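Local atomic coordinates of minor fimbrium subunit Mfa5 (Porphyromonas gingivalis ATCC 33277, PDB entry 6TO1), a protein that serves as an accessory subunit of the minor fimbriae, filamentous surface pili that mediate biofilm formation and adhesion to host cells and other oral bacteria. Residues L115-K120 / L452-G457; K424-S429 / T433-V438. All blocks are in the same frame, centred on the assembly; numbering follows the deposited sequence. Where two conformers were deposited one is given.

Contact 1 of 2, residues L115-K120 / L452-G457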
ATOM      1  N   LEU A 115      -1.456   4.748  19.194  1.00 21.87           N
ATOM      2  CA  LEU A 115      -2.060   3.807  18.258  1.00 18.26           C
ATOM      3  C   LEU A 115      -1.445   4.075  16.894  1.00 19.73           C
ATOM      4  O   LEU A 115      -1.368   5.235  16.462  1.00 18.20           O
ATOM      5  CB  LEU A 115      -3.577   3.967  18.194  1.00 19.94           C
ATOM      6  CG  LEU A 115      -4.328   3.385  19.394  1.00 22.39           C
ATOM      7  CD1 LEU A 115      -4.217   4.420  20.528  1.00 24.01           C
ATOM      8  CD2 LEU A 115      -5.748   3.076  19.032  1.00 26.28           C
ATOM      9  N   LYS A 116      -0.996   3.014  16.231  1.00 21.19           N
ATOM     10  CA  LYS A 116      -0.191   3.144  15.025  1.00 22.31           C
ATOM     11  C   LYS A 116      -0.713   2.199  13.953  1.00 19.94           C
ATOM     12  O   LYS A 116      -1.009   1.028  14.227  1.00 19.55           O
ATOM     13  CB  LYS A 116       1.262   2.829  15.325  1.00 20.79           C
ATOM     14  CG  LYS A 116       2.205   2.936  14.135  1.00 27.52           C
ATOM     15  CD  LYS A 116       3.568   2.320  14.465  1.00 31.40           C
ATOM     16  CE  LYS A 116       4.428   3.216  15.330  1.00 48.78           C
ATOM     17  NZ  LYS A 116       5.722   2.561  15.702  1.00 54.62           N
ATOM     18  N   ILE A 117      -0.824   2.730  12.743  1.00 22.17           N
ATOM     19  CA  ILE A 117      -1.235   1.994  11.558  1.00 20.21           C
ATOM     20  C   ILE A 117      -0.057   2.039  10.596  1.00 17.13           C
ATOM     21  O   ILE A 117       0.432   3.125  10.268  1.00 23.27           O
ATOM     22  CB  ILE A 117      -2.485   2.614  10.907  1.00 20.84           C
ATOM     23  CG1 ILE A 117      -3.640   2.707  11.895  1.00 21.51           C
ATOM     24  CG2 ILE A 117      -2.883   1.772   9.682  1.00 22.51           C
ATOM     25  CD1 ILE A 117      -4.787   3.644  11.384  1.00 22.46           C
ATOM     26  N   THR A 118       0.374   0.874  10.122  1.00 18.70           N
ATOM     27  CA  THR A 118       1.495   0.776   9.204  1.00 20.11           C
ATOM     28  C   THR A 118       1.037   0.097   7.918  1.00 16.53           C
ATOM     29  O   THR A 118       0.365  -0.945   7.954  1.00 21.09           O
ATOM     30  CB  THR A 118       2.659  -0.010   9.814  1.00 25.58           C
ATOM     31  OG1 THR A 118       3.099   0.644  11.002  1.00 27.95           O
ATOM     32  CG2 THR A 118       3.829  -0.050   8.844  1.00 29.88           C
ATOM     33  N   THR A 119       1.379   0.707   6.801  1.00 19.57           N
ATOM     34  CA  THR A 119       1.110   0.151   5.484  1.00 22.52           C
ATOM     35  C   THR A 119       2.428  -0.291   4.863  1.00 25.35           C
ATOM     36  O   THR A 119       3.466   0.349   5.042  1.00 23.69           O
ATOM     37  CB  THR A 119       0.436   1.175   4.568  1.00 19.37           C
ATOM     38  OG1 THR A 119       1.233   2.357   4.515  1.00 22.37           O
ATOM     39  CG2 THR A 119      -0.953   1.532   5.072  1.00 22.38           C
ATOM     40  N   LYS A 120       2.380  -1.382   4.104  1.00 22.86           N
ATOM     41  CA  LYS A 120       3.560  -1.845   3.394  1.00 23.51           C
ATOM     42  C   LYS A 120       3.410  -1.522   1.910  1.00 20.85           C
ATOM     43  O   LYS A 120       2.927  -0.447   1.550  1.00 23.31           O
ATOM     44  CB  LYS A 120       3.787  -3.326   3.647  1.00 28.91           C
ATOM     45  CG  LYS A 120       4.059  -3.603   5.168  1.00 30.94           C
ATOM     46  N   LEU A 452     -12.616   7.582  21.835  1.00 24.28           N
ATOM     47  CA  LEU A 452     -11.924   8.344  20.806  1.00 21.07           C
ATOM     48  C   LEU A 452     -12.289   7.721  19.462  1.00 24.03           C
ATOM     49  O   LEU A 452     -12.268   6.493  19.322  1.00 23.71           O
ATOM     50  CB  LEU A 452     -10.410   8.326  21.015  1.00 23.19           C
ATOM     51  CG  LEU A 452      -9.898   9.091  22.237  1.00 26.27           C
ATOM     52  CD1 LEU A 452      -8.495   8.592  22.594  1.00 28.21           C
ATOM     53  CD2 LEU A 452      -9.905  10.579  21.982  1.00 26.13           C
ATOM     54  N   THR A 453     -12.695   8.556  18.507  1.00 22.22           N
ATOM     55  CA  THR A 453     -12.937   8.116  17.143  1.00 26.02           C
ATOM     56  C   THR A 453     -12.005   8.892  16.231  1.00 24.73           C
ATOM     57  O   THR A 453     -12.097  10.122  16.120  1.00 25.36           O
ATOM     58  CB  THR A 453     -14.398   8.302  16.743  1.00 26.19           C
ATOM     59  OG1 THR A 453     -15.234   7.600  17.675  1.00 27.05           O
ATOM     60  CG2 THR A 453     -14.653   7.724  15.348  1.00 27.70           C
ATOM     61  N   TRP A 454     -11.102   8.168  15.594  1.00 22.45           N
ATOM     62  CA  TRP A 454     -10.058   8.730  14.759  1.00 17.12           C
ATOM     63  C   TRP A 454     -10.407   8.429  13.304  1.00 22.83           C
ATOM     64  O   TRP A 454     -10.456   7.268  12.907  1.00 20.70           O
ATOM     65  CB  TRP A 454      -8.709   8.119  15.126  1.00 24.07           C
ATOM     66  CG  TRP A 454      -7.558   8.495  14.244  1.00 20.87           C
ATOM     67  CD1 TRP A 454      -7.445   9.588  13.423  1.00 21.35           C
ATOM     68  CD2 TRP A 454      -6.332   7.775  14.125  1.00 18.16           C
ATOM     69  NE1 TRP A 454      -6.217   9.580  12.801  1.00 20.82           N
ATOM     70  CE2 TRP A 454      -5.522   8.469  13.204  1.00 23.26           C
ATOM     71  CE3 TRP A 454      -5.851   6.590  14.699  1.00 21.71           C
ATOM     72  CZ2 TRP A 454      -4.246   8.028  12.855  1.00 23.47           C
ATOM     73  CZ3 TRP A 454      -4.582   6.161  14.372  1.00 20.22           C
ATOM     74  CH2 TRP A 454      -3.794   6.875  13.444  1.00 18.29           C
ATOM     75  N   THR A 455     -10.655   9.477  12.531  1.00 23.97           N
ATOM     76  CA  THR A 455     -10.903   9.365  11.097  1.00 23.59           C
ATOM     77  C   THR A 455      -9.564   9.565  10.408  1.00 19.58           C
ATOM     78  O   THR A 455      -8.985  10.655  10.461  1.00 23.63           O
ATOM     79  CB  THR A 455     -11.927  10.410  10.648  1.00 27.31           C
ATOM     80  OG1 THR A 455     -13.178  10.129  11.283  1.00 26.47           O
ATOM     81  CG2 THR A 455     -12.106  10.363   9.133  1.00 25.62           C
ATOM     82  N   THR A 456      -9.050   8.511   9.763  1.00 21.17           N
ATOM     83  CA  THR A 456      -7.662   8.587   9.340  1.00 20.93           C
ATOM     84  C   THR A 456      -7.477   9.341   8.032  1.00 21.78           C
ATOM     85  O   THR A 456      -6.401   9.900   7.807  1.00 22.57           O
ATOM     86  CB  THR A 456      -7.059   7.176   9.177  1.00 24.68           C
ATOM     87  OG1 THR A 456      -7.717   6.489   8.103  1.00 22.08           O
ATOM     88  CG2 THR A 456      -7.201   6.403  10.437  1.00 21.18           C
ATOM     89  N   GLY A 457      -8.474   9.337   7.163  1.00 24.77           N
ATOM     90  CA  GLY A 457      -8.285   9.775   5.799  1.00 26.30           C
ATOM     91  C   GLY A 457      -7.503   8.702   5.040  1.00 22.98           C
ATOM     92  O   GLY A 457      -7.282   7.591   5.508  1.00 22.33           O
TER
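W454 reaches across to meet I117 and L115; W454 and I117 carry most of the contact, with L115 and T456 adding less. From CB the ring departs with CG anti to the backbone N (chi1 174°), a torsion that sends the indole out from its strand toward 110-119. In the five-membered ring, NE1 hydrogen-bonds to N440 O, in the turn between strands 437-438 and 442-446, so this buried N-H is satisfied. The six-membered ring makes the crossing. Its CZ3 lies 3.9 Å from both I117 CD1 and L115 O, which approach obliquely, and CH2 follows at 4.0 Å from I117 CD1. The two strands belong to facing antiparallel sheets of a beta sandwich; the CA atoms of L115 and W454 are 10.0 Å apart, a gap the indole is long enough to span. W454 also packs on V443, I467 and V413, from strands of both sheets. Over one face of the indole sits T456 CG2, 3.8 Å above the plane, and this methyl also meets I117 CD1. Threonine suits the place by its two branches: CG2 joins the apolar core, while OG1 donates to G457 O at 2.9 Å, in the carbonyl plane and on a lone pair.

Contact 2 of 2, residues K424-S429 / T433-V438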
ATOM      1  N   LYS A 424      -5.618  13.147  29.397  1.00 23.56           N
ATOM      2  CA  LYS A 424      -5.193  14.494  29.749  1.00 32.75           C
ATOM      3  C   LYS A 424      -5.863  15.506  28.834  1.00 31.34           C
ATOM      4  O   LYS A 424      -5.888  15.337  27.614  1.00 27.59           O
ATOM      5  CB  LYS A 424      -3.670  14.574  29.642  1.00 32.79           C
ATOM      6  CG  LYS A 424      -3.072  15.930  30.023  1.00 36.72           C
ATOM      7  CD  LYS A 424      -1.559  15.883  29.950  1.00 40.82           C
ATOM      8  CE  LYS A 424      -0.911  17.227  30.315  1.00 44.77           C
ATOM      9  NZ  LYS A 424      -1.206  17.607  31.715  1.00 60.75           N
ATOM     10  N   ASN A 425      -6.479  16.509  29.452  1.00 29.54           N
ATOM     11  CA  ASN A 425      -7.004  17.732  28.849  1.00 33.82           C
ATOM     12  C   ASN A 425      -8.280  17.545  28.052  1.00 38.69           C
ATOM     13  O   ASN A 425      -8.716  18.486  27.379  1.00 38.54           O
ATOM     14  CB  ASN A 425      -5.969  18.423  27.955  1.00 35.61           C
ATOM     15  CG  ASN A 425      -4.835  19.033  28.747  1.00 45.36           C
ATOM     16  OD1 ASN A 425      -4.991  19.342  29.928  1.00 42.66           O
ATOM     17  ND2 ASN A 425      -3.680  19.180  28.113  1.00 49.18           N
ATOM     18  N   LEU A 426      -8.907  16.379  28.108  1.00 32.16           N
ATOM     19  CA  LEU A 426     -10.151  16.154  27.378  1.00 32.59           C
ATOM     20  C   LEU A 426     -11.295  16.324  28.377  1.00 43.93           C
ATOM     21  O   LEU A 426     -11.566  15.440  29.195  1.00 41.57           O
ATOM     22  CB  LEU A 426     -10.169  14.786  26.709  1.00 35.01           C
ATOM     23  CG  LEU A 426      -9.029  14.528  25.724  1.00 27.40           C
ATOM     24  CD1 LEU A 426      -9.425  13.370  24.774  1.00 27.60           C
ATOM     25  CD2 LEU A 426      -8.612  15.737  24.918  1.00 33.51           C
ATOM     26  N   THR A 427     -11.954  17.481  28.311  1.00 43.23           N
ATOM     27  CA  THR A 427     -13.024  17.814  29.239  1.00 55.97           C
ATOM     28  C   THR A 427     -14.398  17.816  28.593  1.00 58.64           C
ATOM     29  O   THR A 427     -15.394  17.655  29.306  1.00 59.05           O
ATOM     30  CB  THR A 427     -12.784  19.197  29.861  1.00 56.10           C
ATOM     31  OG1 THR A 427     -12.789  20.188  28.823  1.00 58.66           O
ATOM     32  CG2 THR A 427     -11.454  19.233  30.585  1.00 55.51           C
ATOM     33  N   GLN A 428     -14.480  17.993  27.276  1.00 47.16           N
ATOM     34  CA  GLN A 428     -15.770  18.013  26.608  1.00 43.99           C
ATOM     35  C   GLN A 428     -15.704  17.264  25.286  1.00 51.07           C
ATOM     36  O   GLN A 428     -14.644  17.107  24.677  1.00 39.55           O
ATOM     37  CB  GLN A 428     -16.263  19.447  26.371  1.00 53.41           C
ATOM     38  CG  GLN A 428     -15.258  20.353  25.701  1.00 45.14           C
ATOM     39  CD  GLN A 428     -15.778  21.775  25.539  1.00 58.00           C
ATOM     40  OE1 GLN A 428     -16.983  22.012  25.522  1.00 56.90           O
ATOM     41  NE2 GLN A 428     -14.867  22.723  25.419  1.00 42.19           N
ATOM     42  N   SER A 429     -16.874  16.816  24.846  1.00 44.36           N
ATOM     43  CA  SER A 429     -16.993  16.132  23.577  1.00 38.27           C
ATOM     44  C   SER A 429     -16.720  17.098  22.429  1.00 47.15           C
ATOM     45  O   SER A 429     -16.866  18.317  22.545  1.00 37.86           O
ATOM     46  CB  SER A 429     -18.383  15.522  23.439  1.00 38.63           C
ATOM     47  OG  SER A 429     -18.651  14.604  24.481  1.00 34.53           O
ATOM     48  N   THR A 433      -8.621  16.983  17.840  1.00 29.07           N
ATOM     49  CA  THR A 433      -7.445  16.822  16.993  1.00 29.41           C
ATOM     50  C   THR A 433      -6.273  17.658  17.487  1.00 27.83           C
ATOM     51  O   THR A 433      -5.130  17.192  17.505  1.00 28.81           O
ATOM     52  CB  THR A 433      -7.782  17.189  15.547  1.00 30.27           C
ATOM     53  OG1 THR A 433      -8.895  16.411  15.094  1.00 28.21           O
ATOM     54  CG2 THR A 433      -6.592  16.943  14.645  1.00 32.57           C
ATOM     55  N   HIS A 434      -6.526  18.886  17.912  0.56 34.20           N
ATOM     56  CA  HIS A 434      -5.436  19.779  18.294  0.56 33.23           C
ATOM     57  C   HIS A 434      -5.073  19.686  19.766  0.56 34.35           C
ATOM     58  O   HIS A 434      -4.192  20.422  20.215  0.56 38.02           O
ATOM     59  CB  HIS A 434      -5.807  21.215  17.904  0.56 38.97           C
ATOM     60  CG  HIS A 434      -6.321  21.313  16.502  0.56 36.12           C
ATOM     61  ND1 HIS A 434      -5.500  21.177  15.403  0.56 44.82           N
ATOM     62  CD2 HIS A 434      -7.576  21.459  16.019  0.56 38.48           C
ATOM     63  CE1 HIS A 434      -6.224  21.267  14.303  0.56 37.71           C
ATOM     64  NE2 HIS A 434      -7.486  21.439  14.649  0.56 40.27           N
ATOM     65  N   LEU A 435      -5.688  18.771  20.510  1.00 33.43           N
ATOM     66  CA  LEU A 435      -5.301  18.489  21.884  1.00 31.98           C
ATOM     67  C   LEU A 435      -4.492  17.206  22.007  1.00 38.06           C
ATOM     68  O   LEU A 435      -3.994  16.905  23.103  1.00 36.76           O
ATOM     69  CB  LEU A 435      -6.550  18.387  22.754  1.00 34.06           C
ATOM     70  CG  LEU A 435      -7.414  19.654  22.821  1.00 33.21           C
ATOM     71  CD1 LEU A 435      -8.666  19.415  23.644  1.00 37.05           C
ATOM     72  CD2 LEU A 435      -6.574  20.781  23.390  1.00 41.37           C
ATOM     73  N   LEU A 436      -4.373  16.450  20.914  1.00 28.35           N
ATOM     74  CA  LEU A 436      -3.591  15.227  20.799  1.00 40.62           C
ATOM     75  C   LEU A 436      -2.490  15.419  19.759  1.00 38.44           C
ATOM     76  O   LEU A 436      -2.473  16.396  19.012  1.00 37.71           O
ATOM     77  CB  LEU A 436      -4.473  14.049  20.367  1.00 34.82           C
ATOM     78  CG  LEU A 436      -5.316  13.375  21.434  1.00 36.57           C
ATOM     79  CD1 LEU A 436      -6.197  14.365  22.155  1.00 46.59           C
ATOM     80  CD2 LEU A 436      -6.185  12.283  20.810  1.00 43.52           C
ATOM     81  N   ASN A 437      -1.572  14.462  19.689  1.00 31.56           N
ATOM     82  CA  ASN A 437      -0.583  14.412  18.611  1.00 28.22           C
ATOM     83  C   ASN A 437      -1.134  13.456  17.554  1.00 33.62           C
ATOM     84  O   ASN A 437      -1.205  12.245  17.788  1.00 26.12           O
ATOM     85  CB  ASN A 437       0.770  13.953  19.147  1.00 33.71           C
ATOM     86  CG  ASN A 437       1.834  13.881  18.073  1.00 54.41           C
ATOM     87  OD1 ASN A 437       1.619  14.288  16.928  1.00 65.77           O
ATOM     88  ND2 ASN A 437       3.001  13.359  18.442  1.00 64.31           N
ATOM     89  N   VAL A 438      -1.536  14.002  16.405  1.00 31.72           N
ATOM     90  CA  VAL A 438      -2.237  13.257  15.357  1.00 32.71           C
ATOM     91  C   VAL A 438      -1.501  13.467  14.041  1.00 33.16           C
ATOM     92  O   VAL A 438      -1.408  14.602  13.568  1.00 29.58           O
ATOM     93  CB  VAL A 438      -3.696  13.729  15.222  1.00 32.10           C
ATOM     94  CG1 VAL A 438      -4.385  13.017  14.057  1.00 39.91           C
ATOM     95  CG2 VAL A 438      -4.444  13.515  16.501  1.00 37.76           C
TER
HETATM   96  O   HOH W   1      -4.380  14.584  25.483  1.00 42.49           O
HETATM   97  O   HOH W   2      -3.427  18.232  25.480  1.00 49.13           O
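The flat carboxamide of N425 is linked to L435 through a water: ND2 donates to water 2 at 2.8 Å, and that water in turn donates to L435 O. The neighbouring peptide group of N425 is closer, its carbonyl O resting 3.8 Å from L435 CD1. N425 has a positive phi of 74°, a left-handed backbone conformation that asparagine accepts more readily than most residues.

Beside the water bridges, three leucines meet. L426 CD2 touches both of the others, 3.9 Å from L435 CD1 and 3.9 Å from L436 CD1, from directions about a right angle apart. The side chains of L426 and L435 run alongside but antiparallel, and that of L436 lies nearly perpendicular to L426. In L426, CG stands anti to the carbonyl carbon (chi1 -58°), which carries the end of the branch nearer to both partners; the side chain also packs on Y445. Leucine fits here because one methyl, CD2, meets L435 and L436, while the other, CD1, reaches L452. Water 1 adds a second bridge, donating 2.7 Å to K424 O and only weakly to L435 O, so the L435 carbonyl receives two waters. K424 NZ itself pairs with E106.

Strands 421-423 and 437-438 both pair with 463-473, while 430-431 between them joins 442-446 of the other sheet. The chain thus passes from one sheet to the other and back, and the contact joins these two crossings at the surface of the beta sandwich domain.

How the contacts relate
Contact 1 lies in the interior of the beta sandwich and contact 2 at its surface, with their centres about 16 Å apart, yet their segments touch. One junction is L452, two residues before W454: its CD2 lies 4.0 Å from L426 CD1, and it also packs on L436. The other is V438, whose CG1 comes within 4.1 Å of W454 NE1. Along the chain, contact 2 is nested inside the long stretch closed by contact 1, which also includes the von Willebrand factor type A domain. Neither contact includes a ligand of the magnesium ion, held by S135, S137 and T207, or of the calcium ion, whose ligands include D319.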